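Local coordinates for arylmalonate decarboxylase (Bordetella bronchiseptica, PDB 3IXL), which catalyses the decarboxylation of 2-aryl-2-methylmalonates to 2-arylpropionates, taking up a proton and releasing carbon dioxide, at residues Met73-Ser76 with Leu77-Arg81; Val208-Ser211 with Ser212-Gly215. The protein carries 2 engineered substitutions. All coordinates share one frame; numbering follows the deposited sequence.

Contact 1. Residues Met73-Ser76 with Leu77-Arg81; sequences MCTS and LSFYR. Engineered in segment 73-76: C74 (natural residue Gly). With PAC (2-phenylacetic acid), chain C.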
loop_
_atom_site.group_PDB
_atom_site.type_symbol
_atom_site.label_atom_id
_atom_site.label_comp_id
_atom_site.label_asym_id
_atom_site.label_seq_id
_atom_site.Cartn_x
_atom_site.Cartn_y
_atom_site.Cartn_z
ATOM N N MET A 73 -0.089 -7.283 -1.119
ATOM C CA MET A 73 0.450 -5.991 -1.532
ATOM C C MET A 73 -0.409 -5.305 -2.600
ATOM O O MET A 73 0.057 -4.991 -3.703
ATOM C CB MET A 73 1.905 -6.143 -1.971
ATOM C CG MET A 73 2.832 -6.469 -0.808
ATOM S SD MET A 73 3.162 -5.072 0.290
ATOM C CE MET A 73 4.300 -4.155 -0.766
ATOM N N CYS A 74 -1.673 -5.081 -2.247
ATOM C CA CYS A 74 -2.593 -4.299 -3.070
ATOM C C CYS A 74 -3.568 -3.602 -2.147
ATOM O O CYS A 74 -4.225 -4.240 -1.325
ATOM C CB CYS A 74 -3.357 -5.174 -4.061
ATOM S SG CYS A 74 -4.500 -4.212 -5.099
ATOM N N THR A 75 -3.636 -2.278 -2.261
ATOM C CA THR A 75 -4.476 -1.473 -1.385
ATOM C C THR A 75 -5.937 -1.723 -1.739
ATOM O O THR A 75 -6.742 -2.114 -0.884
ATOM C CB THR A 75 -4.158 0.043 -1.519
ATOM O OG1 THR A 75 -2.800 0.239 -1.949
ATOM C CG2 THR A 75 -4.391 0.758 -0.191
ATOM N N SER A 76 -6.272 -1.526 -3.009
ATOM C CA SER A 76 -7.671 -1.579 -3.413
ATOM C C SER A 76 -8.284 -2.978 -3.342
ATOM O O SER A 76 -9.457 -3.123 -3.000
ATOM C CB SER A 76 -7.889 -0.891 -4.768
ATOM O OG SER A 76 -7.074 -1.459 -5.773
ATOM N N LEU A 77 -7.493 -4.007 -3.626
ATOM C CA LEU A 77 -7.979 -5.380 -3.487
ATOM C C LEU A 77 -8.380 -5.648 -2.042
ATOM O O LEU A 77 -9.290 -6.445 -1.778
ATOM C CB LEU A 77 -6.885 -6.360 -3.913
ATOM C CG LEU A 77 -7.108 -7.801 -4.308
ATOM C CD1 LEU A 77 -8.318 -7.981 -5.197
ATOM C CD2 LEU A 77 -5.869 -8.169 -5.081
ATOM N N SER A 78 -7.703 -4.978 -1.104
ATOM C CA SER A 78 -7.981 -5.160 0.316
ATOM C C SER A 78 -8.990 -4.178 0.937
ATOM O O SER A 78 -9.567 -4.500 1.973
ATOM C CB SER A 78 -6.686 -5.254 1.138
ATOM O OG SER A 78 -5.829 -4.136 0.954
ATOM N N PHE A 79 -9.246 -3.033 0.295
ATOM C CA PHE A 79 -10.247 -2.087 0.825
ATOM C C PHE A 79 -11.587 -2.035 0.086
ATOM O O PHE A 79 -12.533 -1.427 0.606
ATOM C CB PHE A 79 -9.675 -0.659 1.069
ATOM C CG PHE A 79 -9.393 0.158 -0.192
ATOM C CD1 PHE A 79 -10.417 0.517 -1.083
ATOM C CD2 PHE A 79 -8.104 0.615 -0.446
ATOM C CE1 PHE A 79 -10.144 1.267 -2.226
ATOM C CE2 PHE A 79 -7.815 1.379 -1.574
ATOM C CZ PHE A 79 -8.833 1.709 -2.467
ATOM N N TYR A 80 -11.685 -2.643 -1.099
ATOM C CA TYR A 80 -12.855 -2.372 -1.949
ATOM C C TYR A 80 -14.192 -2.842 -1.399
ATOM O O TYR A 80 -15.242 -2.402 -1.867
ATOM C CB TYR A 80 -12.674 -2.853 -3.388
ATOM C CG TYR A 80 -12.900 -4.332 -3.683
ATOM C CD1 TYR A 80 -12.002 -5.308 -3.239
ATOM C CD2 TYR A 80 -13.965 -4.743 -4.492
ATOM C CE1 TYR A 80 -12.187 -6.649 -3.556
ATOM C CE2 TYR A 80 -14.147 -6.082 -4.828
ATOM C CZ TYR A 80 -13.257 -7.032 -4.351
ATOM O OH TYR A 80 -13.421 -8.364 -4.691
ATOM N N ARG A 81 -14.142 -3.753 -0.430
ATOM C CA ARG A 81 -15.352 -4.304 0.173
ATOM C C ARG A 81 -15.580 -3.759 1.573
ATOM O O ARG A 81 -16.526 -4.168 2.250
ATOM C CB ARG A 81 -15.272 -5.827 0.191
ATOM C CG ARG A 81 -15.491 -6.445 -1.177
ATOM C CD ARG A 81 -15.288 -7.948 -1.142
ATOM N NE ARG A 81 -15.744 -8.593 -2.368
ATOM C CZ ARG A 81 -15.462 -9.846 -2.709
ATOM N NH1 ARG A 81 -14.702 -10.610 -1.921
ATOM N NH2 ARG A 81 -15.932 -10.333 -3.848
HETATM C C1 PAC C . -3.567 -0.778 -5.396
HETATM C C2 PAC C . -3.432 -1.342 -6.798
HETATM C "C1'" PAC C . -2.116 -1.917 -7.281
HETATM C "C2'" PAC C . -1.890 -1.846 -8.659
HETATM C "C3'" PAC C . -0.719 -2.353 -9.219
HETATM C "C4'" PAC C . 0.235 -2.945 -8.397
HETATM C "C5'" PAC C . 0.020 -3.018 -7.015
HETATM C "C6'" PAC C . -1.156 -2.516 -6.450
HETATM O O1 PAC C . -2.601 -0.712 -4.585
HETATM O O2 PAC C . -4.725 -0.371 -5.095
#
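C74 caps a short helix, residues 75-79, through a local contact with L77 at the point where strand 67-72 of a four-stranded parallel sheet leads through M73 and C74 into that helix, whose start binds the ligand carboxylate. The cap is a thiol: L77 N donates to C74 SG over 3.3 Å at 158°. With SG anti to the backbone N (chi1 -180°), the sulfur points forward to the first turn and also lies against L77 CB. C74 is engineered, glycine being the natural residue, and its SG stands 3.5 Å from C2 of the bound phenylacetate.

The same helix start grips the ligand. The backbone N-H and hydroxyl of T75 donate to O1, those of S76 to O2, so two amides and two small hydroxyl side chains hold the two carboxylate oxygens; these amides open the helix, whose N-terminal end would favour negative charge there. Y48 is a second partner of S76 OG, and Y126 and G189 also bond to the ligand.

Behind this site the turn is closed by F79 N to T75 O (2.9 Å) and by Y80 N to S76 O. The flat ring of F79 lets S76 CA lie over one face, a CH-pi contact 3.6 Å from the ring centroid, while the T75 methyl meets its edge in plane, T75 CG2 to F79 CD2, 3.7 Å.

Contact 2. Residues Val208-Ser211 with Ser212-Gly215; sequences VVSS and SPAG
S210 and A214 join the end of strand 208-210, an outermost strand of its four-stranded parallel sheet, to the first turn of helix 211-222, a beta-strand-to-helix junction with S210 at the N-cap position.

Two backbone hydrogen bonds form the turn, the first i to i+4 bonds of the helix: A214 N meets S210 O at 2.8 Å, and G215 N follows to S211 O at 2.9 Å. P213 suits this first turn, since its missing N-H falls where no earlier helical carbonyl has to be satisfied.

Van der Waals contacts are made by small groups. The methyl of A214 sits 3.8 Å from V209 CG1, which lies opposite its backbone N (chi1 174°) and so is turned to the helix; V108 of helix 104-114 touches both side chains. The proline ring packs on the S210 side chain, P213 CD to S210 OG being 3.5 Å.

Water takes the place of a direct side-chain cap. Although S210 OG makes no capping bond, the serine hydroxyl is short enough to stay near the backbone, where it is hydrogen-bonded to T193 OG1 and to a water. That water lies 2.9 Å from S210 OG and accepts from S212 N at 2.8 Å.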
loop_
_atom_site.group_PDB
_atom_site.type_symbol
_atom_site.label_atom_id
_atom_site.label_comp_id
_atom_site.label_asym_id
_atom_site.label_seq_id
_atom_site.Cartn_x
_atom_site.Cartn_y
_atom_site.Cartn_z
ATOM N N VAL A 208 3.549 12.093 4.218
ATOM C CA VAL A 208 2.903 11.321 3.158
ATOM C C VAL A 208 3.027 9.836 3.464
ATOM O O VAL A 208 4.123 9.339 3.763
ATOM C CB VAL A 208 3.560 11.571 1.779
ATOM C CG1 VAL A 208 2.900 10.720 0.693
ATOM C CG2 VAL A 208 3.482 13.040 1.421
ATOM N N VAL A 209 1.908 9.131 3.369
ATOM C CA VAL A 209 1.916 7.670 3.427
ATOM C C VAL A 209 1.586 7.179 2.029
ATOM O O VAL A 209 0.546 7.540 1.480
ATOM C CB VAL A 209 0.917 7.120 4.470
ATOM C CG1 VAL A 209 0.839 5.587 4.406
ATOM C CG2 VAL A 209 1.338 7.541 5.875
ATOM N N SER A 210 2.478 6.379 1.457
ATOM C CA SER A 210 2.327 5.895 0.090
ATOM C C SER A 210 2.143 4.383 0.128
ATOM O O SER A 210 2.849 3.698 0.870
ATOM C CB SER A 210 3.559 6.277 -0.733
ATOM O OG SER A 210 3.445 5.798 -2.056
ATOM N N SER A 211 1.219 3.870 -0.684
ATOM C CA SER A 211 0.854 2.438 -0.658
ATOM C C SER A 211 2.031 1.449 -0.675
ATOM O O SER A 211 2.153 0.618 0.228
ATOM C CB SER A 211 -0.074 2.102 -1.833
ATOM O OG SER A 211 -1.360 2.632 -1.646
ATOM N N SER A 212 2.854 1.494 -1.715
ATOM C CA SER A 212 3.909 0.486 -1.850
ATOM C C SER A 212 4.932 0.579 -0.708
ATOM O O SER A 212 5.181 -0.400 -0.010
ATOM C CB SER A 212 4.561 0.551 -3.228
ATOM O OG SER A 212 5.461 -0.522 -3.399
ATOM N N PRO A 213 5.525 1.768 -0.491
ATOM C CA PRO A 213 6.469 1.887 0.617
ATOM C C PRO A 213 5.846 1.520 1.973
ATOM O O PRO A 213 6.483 0.824 2.766
ATOM C CB PRO A 213 6.895 3.360 0.553
ATOM C CG PRO A 213 6.695 3.716 -0.899
ATOM C CD PRO A 213 5.428 3.025 -1.262
ATOM N N ALA A 214 4.610 1.943 2.236
ATOM C CA ALA A 214 3.955 1.567 3.497
ATOM C C ALA A 214 3.789 0.052 3.593
ATOM O O ALA A 214 3.960 -0.515 4.667
ATOM C CB ALA A 214 2.606 2.260 3.644
ATOM N N GLY A 215 3.474 -0.599 2.469
ATOM C CA GLY A 215 3.362 -2.062 2.455
ATOM C C GLY A 215 4.654 -2.725 2.907
ATOM O O GLY A 215 4.635 -3.671 3.703
HETATM O O HOH W 1 2.717 3.492 -3.682
#

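Contacts 1 and 2 are both junctions at which a parallel strand leads to a helix N-terminus, directly in contact 2 and after two residues in contact 1, one from each of the two four-stranded sheets, and their centres lie about 13 Å apart. They meet beside the phenylacetate. The hydroxyls T75 OG1 and S211 OG are 2.8 Å apart, probably hydrogen-bonded, and S211 OG also accepts from the backbone N of the engineered S188. S211, about 5 Å from the ligand by its side chain, is therefore a second-shell residue that would position the first-shell T75. Van der Waals packing adds to this: M73 SD lies 3.7 Å from G215 CA, where glycine presents no side chain to the thioether, and M73 CE is 3.9 Å from S212 O.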